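Local coordinates for phosphoribulokinase 1 (Rhodobacter sphaeroides, PDB 1A7J), which catalyses the ATP-dependent phosphorylation of D-ribulose 5-phosphate to D-ribulose 1,5-bisphosphate in the Calvin cycle, at residues 25-28 with 29-32; 66-69 with 70-73; 161-164 with 165-169. All coordinates share one frame; numbering follows the deposited sequence.

Interaction 1: 25-28 with 29-32; sequences FDQI and FRRE
Phe25 and Phe29 meet one turn apart on helix 21-32. Their rings are oblique, with planes at 38° and centroids 5.9 Å apart. Phe29 reaches back: its CZ lies 3.8 Å from Phe25 CD1 and also touches Phe25 CB. Phe29 CG lies beside its own backbone N (chi1 -55°), which lays one ring face over Phe25 O. That oxygen stands 3.4 Å above the ring plane, nearer the ring's edge than its centre. Ile28 CG2 touches Glu32 CG.

The four bonds across the contact follow the i to i+4 pattern of an alpha helix. Phe29 N donates to Phe25 O at 2.8 Å and nearly straight (168°). Arg30 N donates to Asp26 O at the same length but less straight. Arg31 N bonds to Gln27 O at 3.1 Å. Glu32 N to Ile28 O is weak. Phe25 O also takes a bond from Ile28 N, three residues on.

Among charged groups, the Arg31 guanidinium lays one face over Gln27 O. Asp26 points away and pairs with Lys22.

Phe25 is buried against Ile8 and Val10 of strand 7-11 and Met272 and Ile280 of helix 268-284. Its ring also meets that of Phe129 on strand 127-132.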
ATOM      1  N   PHE A  25       7.330  -3.600  -9.630  1.00 38.48           N
ATOM      2  CA  PHE A  25       6.364  -3.417 -10.706  1.00 33.80           C
ATOM      3  C   PHE A  25       6.990  -2.717 -11.910  1.00 33.97           C
ATOM      4  O   PHE A  25       6.894  -3.201 -13.033  1.00 30.49           O
ATOM      5  CB  PHE A  25       5.147  -2.668 -10.186  1.00 23.08           C
ATOM      6  CG  PHE A  25       4.173  -3.548  -9.467  1.00 19.48           C
ATOM      7  CD1 PHE A  25       3.286  -4.335 -10.173  1.00 20.98           C
ATOM      8  CD2 PHE A  25       4.150  -3.600  -8.073  1.00 25.30           C
ATOM      9  CE1 PHE A  25       2.383  -5.152  -9.503  1.00 25.37           C
ATOM     10  CE2 PHE A  25       3.247  -4.417  -7.397  1.00 17.29           C
ATOM     11  CZ  PHE A  25       2.365  -5.189  -8.114  1.00 16.11           C
ATOM     12  N   ASP A  26       7.792  -1.696 -11.637  1.00 36.47           N
ATOM     13  CA  ASP A  26       8.558  -1.023 -12.682  1.00 41.47           C
ATOM     14  C   ASP A  26       9.294  -2.066 -13.523  1.00 41.03           C
ATOM     15  O   ASP A  26       9.036  -2.190 -14.715  1.00 42.94           O
ATOM     16  CB  ASP A  26       9.574  -0.042 -12.067  1.00 45.40           C
ATOM     17  CG  ASP A  26       8.926   1.242 -11.537  1.00 46.91           C
ATOM     18  OD1 ASP A  26       7.781   1.543 -11.942  1.00 54.42           O
ATOM     19  OD2 ASP A  26       9.573   1.975 -10.745  1.00 38.15           O
ATOM     20  N   GLN A  27      10.053  -2.926 -12.841  1.00 46.29           N
ATOM     21  CA  GLN A  27      10.815  -4.028 -13.450  1.00 42.11           C
ATOM     22  C   GLN A  27       9.947  -4.906 -14.352  1.00 38.18           C
ATOM     23  O   GLN A  27      10.435  -5.502 -15.305  1.00 39.82           O
ATOM     24  CB  GLN A  27      11.445  -4.912 -12.358  1.00 47.15           C
ATOM     25  CG  GLN A  27      12.832  -4.482 -11.882  1.00 62.48           C
ATOM     26  CD  GLN A  27      13.315  -5.257 -10.646  1.00 72.23           C
ATOM     27  OE1 GLN A  27      13.918  -6.326 -10.755  1.00 78.35           O
ATOM     28  NE2 GLN A  27      13.097  -4.683  -9.473  1.00 73.66           N
ATOM     29  N   ILE A  28       8.666  -5.015 -14.029  1.00 35.74           N
ATOM     30  CA  ILE A  28       7.777  -5.866 -14.794  1.00 31.62           C
ATOM     31  C   ILE A  28       7.128  -5.111 -15.954  1.00 34.73           C
ATOM     32  O   ILE A  28       7.087  -5.618 -17.069  1.00 33.08           O
ATOM     33  CB  ILE A  28       6.705  -6.487 -13.876  1.00 27.96           C
ATOM     34  CG1 ILE A  28       7.371  -7.370 -12.835  1.00 23.23           C
ATOM     35  CG2 ILE A  28       5.755  -7.347 -14.660  1.00 26.36           C
ATOM     36  CD1 ILE A  28       6.547  -7.467 -11.614  1.00 29.32           C
ATOM     37  N   PHE A  29       6.656  -3.892 -15.715  1.00 34.92           N
ATOM     38  CA  PHE A  29       6.104  -3.071 -16.784  1.00 31.99           C
ATOM     39  C   PHE A  29       7.170  -2.760 -17.834  1.00 36.69           C
ATOM     40  O   PHE A  29       6.856  -2.474 -18.980  1.00 40.93           O
ATOM     41  CB  PHE A  29       5.570  -1.755 -16.237  1.00 21.03           C
ATOM     42  CG  PHE A  29       4.577  -1.910 -15.140  1.00 19.81           C
ATOM     43  CD1 PHE A  29       3.754  -3.015 -15.084  1.00 20.24           C
ATOM     44  CD2 PHE A  29       4.440  -0.914 -14.182  1.00 19.68           C
ATOM     45  CE1 PHE A  29       2.798  -3.121 -14.086  1.00 22.15           C
ATOM     46  CE2 PHE A  29       3.510  -1.009 -13.191  1.00 22.21           C
ATOM     47  CZ  PHE A  29       2.678  -2.117 -13.138  1.00 20.94           C
ATOM     48  N   ARG A  30       8.426  -2.722 -17.414  1.00 42.24           N
ATOM     49  CA  ARG A  30       9.535  -2.495 -18.334  1.00 48.49           C
ATOM     50  C   ARG A  30       9.845  -3.795 -19.072  1.00 51.82           C
ATOM     51  O   ARG A  30      10.016  -3.814 -20.293  1.00 57.19           O
ATOM     52  CB  ARG A  30      10.762  -2.035 -17.561  1.00 46.92           C
ATOM     53  CG  ARG A  30      12.004  -1.881 -18.409  1.00 62.51           C
ATOM     54  CD  ARG A  30      13.242  -2.182 -17.588  1.00 72.30           C
ATOM     55  NE  ARG A  30      13.954  -3.345 -18.110  1.00 78.96           N
ATOM     56  CZ  ARG A  30      14.051  -4.511 -17.480  1.00 84.45           C
ATOM     57  NH1 ARG A  30      13.585  -4.636 -16.243  1.00 81.52           N
ATOM     58  NH2 ARG A  30      14.639  -5.544 -18.080  1.00 89.66           N
ATOM     59  N   ARG A  31       9.838  -4.887 -18.314  1.00 54.03           N
ATOM     60  CA  ARG A  31      10.045  -6.230 -18.832  1.00 51.36           C
ATOM     61  C   ARG A  31       8.969  -6.597 -19.840  1.00 48.33           C
ATOM     62  O   ARG A  31       9.210  -7.411 -20.715  1.00 48.99           O
ATOM     63  CB  ARG A  31      10.010  -7.221 -17.672  1.00 59.39           C
ATOM     64  CG  ARG A  31      10.781  -8.499 -17.890  1.00 65.18           C
ATOM     65  CD  ARG A  31      11.519  -8.884 -16.621  1.00 76.06           C
ATOM     66  NE  ARG A  31      12.616  -7.959 -16.337  1.00 90.73           N
ATOM     67  CZ  ARG A  31      13.477  -8.101 -15.334  1.00 97.05           C
ATOM     68  NH1 ARG A  31      13.254  -9.008 -14.391  1.00  0.00           N
ATOM     69  NH2 ARG A  31      14.515  -7.278 -15.226  1.00  0.00           N
ATOM     70  N   GLU A  32       7.767  -6.044 -19.688  1.00 44.92           N
ATOM     71  CA  GLU A  32       6.643  -6.467 -20.515  1.00 42.92           C
ATOM     72  C   GLU A  32       6.096  -5.386 -21.452  1.00 40.03           C
ATOM     73  O   GLU A  32       5.143  -5.632 -22.184  1.00 43.97           O
ATOM     74  CB  GLU A  32       5.508  -7.022 -19.640  1.00 48.22           C
ATOM     75  CG  GLU A  32       5.946  -7.917 -18.464  1.00 57.37           C
ATOM     76  CD  GLU A  32       6.543  -9.275 -18.870  1.00 60.98           C
ATOM     77  OE1 GLU A  32       5.881 -10.041 -19.603  1.00 59.51           O
ATOM     78  OE2 GLU A  32       7.641  -9.620 -18.374  1.00 59.25           O
TER

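Interaction 2: 66-69 with 70-73. With SO4 (sulfate ion), chain B.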
ATOM      1  N   THR A  66      -8.445   9.757  18.281  1.00 35.89           N
ATOM      2  CA  THR A  66      -8.714   8.741  17.264  1.00 32.41           C
ATOM      3  C   THR A  66      -8.463   9.179  15.826  1.00 29.01           C
ATOM      4  O   THR A  66      -8.698   8.408  14.897  1.00 35.07           O
ATOM      5  CB  THR A  66     -10.160   8.224  17.326  1.00 34.93           C
ATOM      6  OG1 THR A  66     -11.041   9.190  16.737  1.00 31.81           O
ATOM      7  CG2 THR A  66     -10.573   7.935  18.773  1.00 37.88           C
ATOM      8  N   PHE A  67      -8.099  10.439  15.626  1.00 25.82           N
ATOM      9  CA  PHE A  67      -7.797  10.904  14.278  1.00 22.00           C
ATOM     10  C   PHE A  67      -6.334  10.631  13.877  1.00 27.56           C
ATOM     11  O   PHE A  67      -5.404  10.879  14.666  1.00 28.63           O
ATOM     12  CB  PHE A  67      -8.098  12.390  14.159  1.00 13.67           C
ATOM     13  CG  PHE A  67      -8.088  12.889  12.752  1.00 14.82           C
ATOM     14  CD1 PHE A  67      -9.000  12.396  11.829  1.00 15.22           C
ATOM     15  CD2 PHE A  67      -7.129  13.802  12.339  1.00 15.13           C
ATOM     16  CE1 PHE A  67      -8.954  12.789  10.525  1.00 11.87           C
ATOM     17  CE2 PHE A  67      -7.068  14.207  11.033  1.00 12.17           C
ATOM     18  CZ  PHE A  67      -7.975  13.702  10.122  1.00 12.28           C
ATOM     19  N   SER A  68      -6.141  10.092  12.670  1.00 21.27           N
ATOM     20  CA  SER A  68      -4.806   9.885  12.110  1.00 20.10           C
ATOM     21  C   SER A  68      -4.891   9.724  10.617  1.00 20.39           C
ATOM     22  O   SER A  68      -5.985   9.573  10.078  1.00 24.00           O
ATOM     23  CB  SER A  68      -4.160   8.633  12.694  1.00 19.13           C
ATOM     24  OG  SER A  68      -4.919   7.472  12.395  1.00 26.98           O
ATOM     25  N   HIS A  69      -3.725   9.566   9.999  1.00 23.97           N
ATOM     26  CA  HIS A  69      -3.586   9.362   8.552  1.00 26.77           C
ATOM     27  C   HIS A  69      -4.246   8.103   8.008  1.00 25.94           C
ATOM     28  O   HIS A  69      -4.226   7.869   6.810  1.00 26.98           O
ATOM     29  CB  HIS A  69      -2.107   9.321   8.183  1.00 32.49           C
ATOM     30  CG  HIS A  69      -1.550  10.653   7.805  1.00 34.46           C
ATOM     31  ND1 HIS A  69      -0.390  11.159   8.351  1.00 35.06           N
ATOM     32  CD2 HIS A  69      -2.020  11.607   6.966  1.00 34.39           C
ATOM     33  CE1 HIS A  69      -0.175  12.372   7.872  1.00 33.64           C
ATOM     34  NE2 HIS A  69      -1.149  12.667   7.028  1.00 30.93           N
ATOM     35  N   PHE A  70      -4.686   7.240   8.912  1.00 23.00           N
ATOM     36  CA  PHE A  70      -5.382   6.017   8.579  1.00 16.71           C
ATOM     37  C   PHE A  70      -6.882   6.265   8.409  1.00 19.72           C
ATOM     38  O   PHE A  70      -7.539   5.569   7.626  1.00 22.26           O
ATOM     39  CB  PHE A  70      -5.161   4.979   9.691  1.00 24.60           C
ATOM     40  CG  PHE A  70      -3.780   4.350   9.694  1.00 23.11           C
ATOM     41  CD1 PHE A  70      -3.034   4.250   8.522  1.00 25.77           C
ATOM     42  CD2 PHE A  70      -3.278   3.775  10.858  1.00 18.63           C
ATOM     43  CE1 PHE A  70      -1.810   3.584   8.503  1.00 21.69           C
ATOM     44  CE2 PHE A  70      -2.056   3.105  10.854  1.00 22.79           C
ATOM     45  CZ  PHE A  70      -1.321   3.010   9.672  1.00 18.66           C
ATOM     46  N   SER A  71      -7.447   7.191   9.184  1.00 18.44           N
ATOM     47  CA  SER A  71      -8.879   7.446   9.111  1.00 16.26           C
ATOM     48  C   SER A  71      -9.246   7.880   7.691  1.00 21.87           C
ATOM     49  O   SER A  71      -8.432   8.509   7.011  1.00 22.98           O
ATOM     50  CB  SER A  71      -9.286   8.547  10.093  1.00  8.31           C
ATOM     51  OG  SER A  71      -8.399   8.642  11.177  1.00 15.12           O
ATOM     52  N   TYR A  72     -10.476   7.571   7.267  1.00 18.77           N
ATOM     53  CA  TYR A  72     -11.017   8.027   5.975  1.00 13.76           C
ATOM     54  C   TYR A  72     -11.152   9.553   5.887  1.00 20.48           C
ATOM     55  O   TYR A  72     -11.108  10.125   4.795  1.00 16.92           O
ATOM     56  CB  TYR A  72     -12.398   7.428   5.740  1.00 21.62           C
ATOM     57  CG  TYR A  72     -12.496   5.923   5.841  1.00 21.90           C
ATOM     58  CD1 TYR A  72     -11.608   5.106   5.173  1.00 15.48           C
ATOM     59  CD2 TYR A  72     -13.559   5.323   6.496  1.00 18.93           C
ATOM     60  CE1 TYR A  72     -11.780   3.728   5.149  1.00 21.75           C
ATOM     61  CE2 TYR A  72     -13.737   3.958   6.477  1.00 20.76           C
ATOM     62  CZ  TYR A  72     -12.844   3.158   5.804  1.00 21.05           C
ATOM     63  OH  TYR A  72     -13.006   1.785   5.784  1.00 32.52           O
ATOM     64  N   GLU A  73     -11.418  10.197   7.024  1.00 25.03           N
ATOM     65  CA  GLU A  73     -11.672  11.633   7.040  1.00 29.48           C
ATOM     66  C   GLU A  73     -10.412  12.380   6.685  1.00 26.57           C
ATOM     67  O   GLU A  73     -10.465  13.543   6.309  1.00 31.52           O
ATOM     68  CB  GLU A  73     -12.138  12.120   8.415  1.00 35.44           C
ATOM     69  CG  GLU A  73     -13.194  11.278   9.073  1.00 49.82           C
ATOM     70  CD  GLU A  73     -12.592  10.261  10.014  1.00 64.44           C
ATOM     71  OE1 GLU A  73     -11.939  10.664  11.009  1.00 72.70           O
ATOM     72  OE2 GLU A  73     -12.738   9.053   9.735  1.00 75.52           O
TER
HETATM   73  S   SO4 B 401       0.324   9.738  11.647  1.00 85.48           S
HETATM   74  O1  SO4 B 401      -0.967  10.335  11.839  1.00 85.48           O
HETATM   75  O2  SO4 B 401       0.195   8.534  10.872  1.00 85.48           O
HETATM   76  O3  SO4 B 401       1.167  10.666  10.958  1.00 85.48           O
HETATM   77  O4  SO4 B 401       0.896   9.434  12.910  1.00 85.48           O
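Ser71 N closes a type I beta turn on Ser68 O, and the Ser71 hydroxyl folds back onto the same oxygen. At Ser71, chi1 (-25°) is far from staggered. This turns OG to within 2.8 Å of Ser68 O, where it donates a hydrogen bond. Ser71 N meets Ser68 O at 2.9 Å, from well above the carbonyl plane. Ser71 thus grips Ser68 O twice. Ser68 OG sits between its own backbone N and carbonyl carbon (chi1 61°). There it accepts a weak bond from Phe70 N at 3.5 Å.

Phe67 and Glu73 run antiparallel past one another, ring and carboxylate planes 51° apart. Glu73 OE1 lies at the ring edge, in its plane, 3.5 Å from CD1 of Phe67. Arg59 makes a cation-pi contact with the same ring.

The His69 side chain leaves 70-73 behind, and its ring reaches the sulfate ion. Its ND1 donates to sulfate O3 at 3.1 Å, and its backbone N adds a weak bond to O1. The ring stacks on that of His45. An alanine here would remove the ND1 bond and is likely to leave sulfate O3 without that donor and the His45 ring without its stacking mate.

The turn therefore presents an imidazole N-H and, more weakly, a backbone N-H to one anion. This is consistent with a phosphate site, although the sulfate probably comes from the crystallisation liquor.

Interaction 3: 161-164 with 165-169. With SO4 (sulfate ion), chain B.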
ATOM      1  N   GLU A 161       4.852  -3.029  12.190  1.00 24.60           N
ATOM      2  CA  GLU A 161       4.393  -1.728  11.711  1.00 19.93           C
ATOM      3  C   GLU A 161       4.796  -0.677  12.726  1.00 19.66           C
ATOM      4  O   GLU A 161       5.454   0.287  12.363  1.00 23.89           O
ATOM      5  CB  GLU A 161       2.876  -1.722  11.509  1.00 28.17           C
ATOM      6  CG  GLU A 161       2.359  -0.641  10.536  1.00 35.23           C
ATOM      7  CD  GLU A 161       1.915   0.641  11.248  1.00 33.89           C
ATOM      8  OE1 GLU A 161       1.212   0.545  12.285  1.00 32.35           O
ATOM      9  OE2 GLU A 161       2.289   1.744  10.788  1.00 29.72           O
ATOM     10  N   TRP A 162       4.582  -0.961  14.012  1.00 18.98           N
ATOM     11  CA  TRP A 162       4.983  -0.049  15.080  1.00 14.21           C
ATOM     12  C   TRP A 162       6.479   0.250  15.067  1.00 13.43           C
ATOM     13  O   TRP A 162       6.866   1.383  15.246  1.00 22.53           O
ATOM     14  CB  TRP A 162       4.635  -0.615  16.441  1.00  9.45           C
ATOM     15  CG  TRP A 162       3.215  -0.899  16.650  1.00  7.29           C
ATOM     16  CD1 TRP A 162       2.175  -0.583  15.822  1.00 10.45           C
ATOM     17  CD2 TRP A 162       2.641  -1.412  17.838  1.00 11.00           C
ATOM     18  NE1 TRP A 162       0.977  -0.839  16.449  1.00  8.81           N
ATOM     19  CE2 TRP A 162       1.233  -1.343  17.689  1.00  6.37           C
ATOM     20  CE3 TRP A 162       3.181  -1.883  19.035  1.00 13.88           C
ATOM     21  CZ2 TRP A 162       0.364  -1.723  18.696  1.00 11.37           C
ATOM     22  CZ3 TRP A 162       2.318  -2.254  20.040  1.00 18.13           C
ATOM     23  CH2 TRP A 162       0.913  -2.172  19.867  1.00 16.98           C
ATOM     24  N   ILE A 163       7.316  -0.775  15.010  1.00  7.97           N
ATOM     25  CA  ILE A 163       8.750  -0.571  14.920  1.00  5.85           C
ATOM     26  C   ILE A 163       9.037   0.277  13.712  1.00  8.72           C
ATOM     27  O   ILE A 163       9.871   1.161  13.765  1.00 14.24           O
ATOM     28  CB  ILE A 163       9.498  -1.903  14.728  1.00  9.26           C
ATOM     29  CG1 ILE A 163       9.370  -2.747  15.994  1.00  8.10           C
ATOM     30  CG2 ILE A 163      10.984  -1.664  14.392  1.00  7.24           C
ATOM     31  CD1 ILE A 163       9.230  -4.264  15.751  1.00 12.77           C
ATOM     32  N   GLN A 164       8.404  -0.048  12.595  1.00 13.09           N
ATOM     33  CA  GLN A 164       8.621   0.711  11.373  1.00 14.56           C
ATOM     34  C   GLN A 164       8.218   2.163  11.588  1.00 17.63           C
ATOM     35  O   GLN A 164       8.877   3.071  11.101  1.00 21.38           O
ATOM     36  CB  GLN A 164       7.841   0.108  10.190  1.00 18.54           C
ATOM     37  CG  GLN A 164       8.691  -0.824   9.327  1.00 23.75           C
ATOM     38  CD  GLN A 164       7.931  -1.542   8.211  1.00 26.36           C
ATOM     39  OE1 GLN A 164       6.768  -1.248   7.933  1.00 29.59           O
ATOM     40  NE2 GLN A 164       8.620  -2.453   7.524  1.00 27.57           N
ATOM     41  N   LYS A 165       7.224   2.384  12.435  1.00 19.98           N
ATOM     42  CA  LYS A 165       6.678   3.714  12.618  1.00 17.72           C
ATOM     43  C   LYS A 165       7.473   4.492  13.660  1.00 20.38           C
ATOM     44  O   LYS A 165       7.786   5.658  13.457  1.00 19.40           O
ATOM     45  CB  LYS A 165       5.217   3.618  13.037  1.00 12.17           C
ATOM     46  CG  LYS A 165       4.679   4.882  13.607  1.00 11.94           C
ATOM     47  CD  LYS A 165       4.544   5.928  12.534  1.00 22.89           C
ATOM     48  CE  LYS A 165       3.993   7.228  13.110  1.00 31.65           C
ATOM     49  NZ  LYS A 165       4.052   8.377  12.142  1.00 34.57           N
ATOM     50  N   ILE A 166       7.828   3.824  14.754  1.00 27.17           N
ATOM     51  CA  ILE A 166       8.552   4.429  15.870  1.00 21.51           C
ATOM     52  C   ILE A 166       9.889   4.898  15.344  1.00 28.12           C
ATOM     53  O   ILE A 166      10.369   5.967  15.722  1.00 35.55           O
ATOM     54  CB  ILE A 166       8.780   3.416  17.009  1.00  9.59           C
ATOM     55  CG1 ILE A 166       7.516   3.238  17.834  1.00  3.82           C
ATOM     56  CG2 ILE A 166       9.820   3.895  17.938  1.00  9.53           C
ATOM     57  CD1 ILE A 166       7.292   1.840  18.202  1.00  6.48           C
ATOM     58  N   HIS A 167      10.390   4.206  14.331  1.00 30.99           N
ATOM     59  CA  HIS A 167      11.613   4.643  13.698  1.00 39.26           C
ATOM     60  C   HIS A 167      11.479   5.870  12.805  1.00 45.69           C
ATOM     61  O   HIS A 167      12.348   6.734  12.848  1.00 54.15           O
ATOM     62  CB  HIS A 167      12.274   3.494  12.961  1.00 35.35           C
ATOM     63  CG  HIS A 167      13.218   2.720  13.819  1.00 38.74           C
ATOM     64  ND1 HIS A 167      12.827   2.169  15.022  1.00 39.43           N
ATOM     65  CD2 HIS A 167      14.563   2.556  13.751  1.00 38.09           C
ATOM     66  CE1 HIS A 167      13.892   1.712  15.663  1.00 35.84           C
ATOM     67  NE2 HIS A 167      14.958   1.933  14.911  1.00 35.81           N
ATOM     68  N   ARG A 168      10.351   6.029  12.114  1.00 47.93           N
ATOM     69  CA  ARG A 168      10.122   7.240  11.321  1.00 47.47           C
ATOM     70  C   ARG A 168       9.929   8.445  12.242  1.00 51.08           C
ATOM     71  O   ARG A 168      10.039   9.588  11.799  1.00 49.80           O
ATOM     72  CB  ARG A 168       8.874   7.119  10.438  1.00 46.51           C
ATOM     73  CG  ARG A 168       8.950   6.148   9.270  1.00 51.69           C
ATOM     74  CD  ARG A 168       7.556   5.990   8.609  1.00 52.25           C
ATOM     75  NE  ARG A 168       7.327   4.652   8.038  1.00 53.76           N
ATOM     76  CZ  ARG A 168       6.136   4.054   7.924  1.00 52.83           C
ATOM     77  NH1 ARG A 168       5.070   4.521   8.570  1.00 47.48           N
ATOM     78  NH2 ARG A 168       6.036   2.911   7.250  1.00 51.42           N
ATOM     79  N   ASP A 169       9.499   8.187  13.477  1.00 56.49           N
ATOM     80  CA  ASP A 169       9.126   9.253  14.408  1.00 59.10           C
ATOM     81  C   ASP A 169      10.212   9.534  15.433  1.00 60.74           C
ATOM     82  O   ASP A 169      10.022  10.342  16.347  1.00 66.09           O
ATOM     83  CB  ASP A 169       7.818   8.912  15.140  1.00 58.33           C
ATOM     84  CG  ASP A 169       6.575   9.439  14.424  1.00 59.40           C
ATOM     85  OD1 ASP A 169       6.657   9.760  13.217  1.00 60.86           O
ATOM     86  OD2 ASP A 169       5.505   9.514  15.074  1.00 60.47           O
TER
HETATM   87  S   SO4 B 401       0.324   9.738  11.647  1.00 85.48           S
HETATM   88  O1  SO4 B 401      -0.967  10.335  11.839  1.00 85.48           O
HETATM   89  O2  SO4 B 401       0.195   8.534  10.872  1.00 85.48           O
HETATM   90  O3  SO4 B 401       1.167  10.666  10.958  1.00 85.48           O
HETATM   91  O4  SO4 B 401       0.896   9.434  12.910  1.00 85.48           O
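The guanidinium of Arg168 lies with one face over Gln164 O, with Arg168 NE 3.8 Å away. Glu161 OE2 is 4.5 Å from Arg168 NH1 but well out of the guanidinium plane, so only the charges interact. At the edge of the Trp162 ring, in its plane, lies Glu161 OE1, which is salt-bridged to Arg187. The Trp162 ring also meets that of Phe218, with planes at about 45°. The His167 ring stands oblique to Ile163 O, and its NE2 bonds to Arg221 O.

Ile166 packs over the preceding turn, its CD1 4.0 Å from Trp162 CB. Ile166 N donates to Trp162 O at 2.7 Å, nearly straight (164°). His167 N bonds to Ile163 O at 3.1 Å. Those from Lys165 N and Arg168 N are weak.

Lys165 runs alongside Glu161 in the same direction. Lys165 CG is anti to the backbone N (chi1 164°), and after a bend at chi2 the chain runs extended, carrying NZ clear of 161-164. There NZ forms a salt bridge with the poorly ordered Asp169, meeting OD1 at 3.1 Å from above the carboxylate plane. Lys165 NZ also makes a weak bond of 3.4 Å to sulfate O4.

Lys165 and Asp169 belong to the catalytic site with Asp42 and Arg187. Lys165 lies in the last turn of helix 158-168 and Asp169 directly after it; the helix follows strand 150-156 in this P-loop kinase fold.

Interactions 2 and 3 border the same site. Their centres are 17 Å apart, and they touch where Phe70 CZ packs 4.0 Å from Glu161 OE2. The sulfate bridges them, bonded by His69 of interaction 2 and weakly by Lys165 of interaction 3. Catalytic Arg187 adds another tie: it packs on Phe70 and pairs with Glu161. Interaction 1 stands apart. Its centre lies 33 Å from that of interaction 2 and 30 Å from that of interaction 3, touching neither. It belongs to the helix after the predicted ATP-binding loop, and Gln27 is about 7 Å from Thr20, side chain to side chain. Interaction 3 comes closer to that loop: Gln164 is likewise about 4 Å from Thr18.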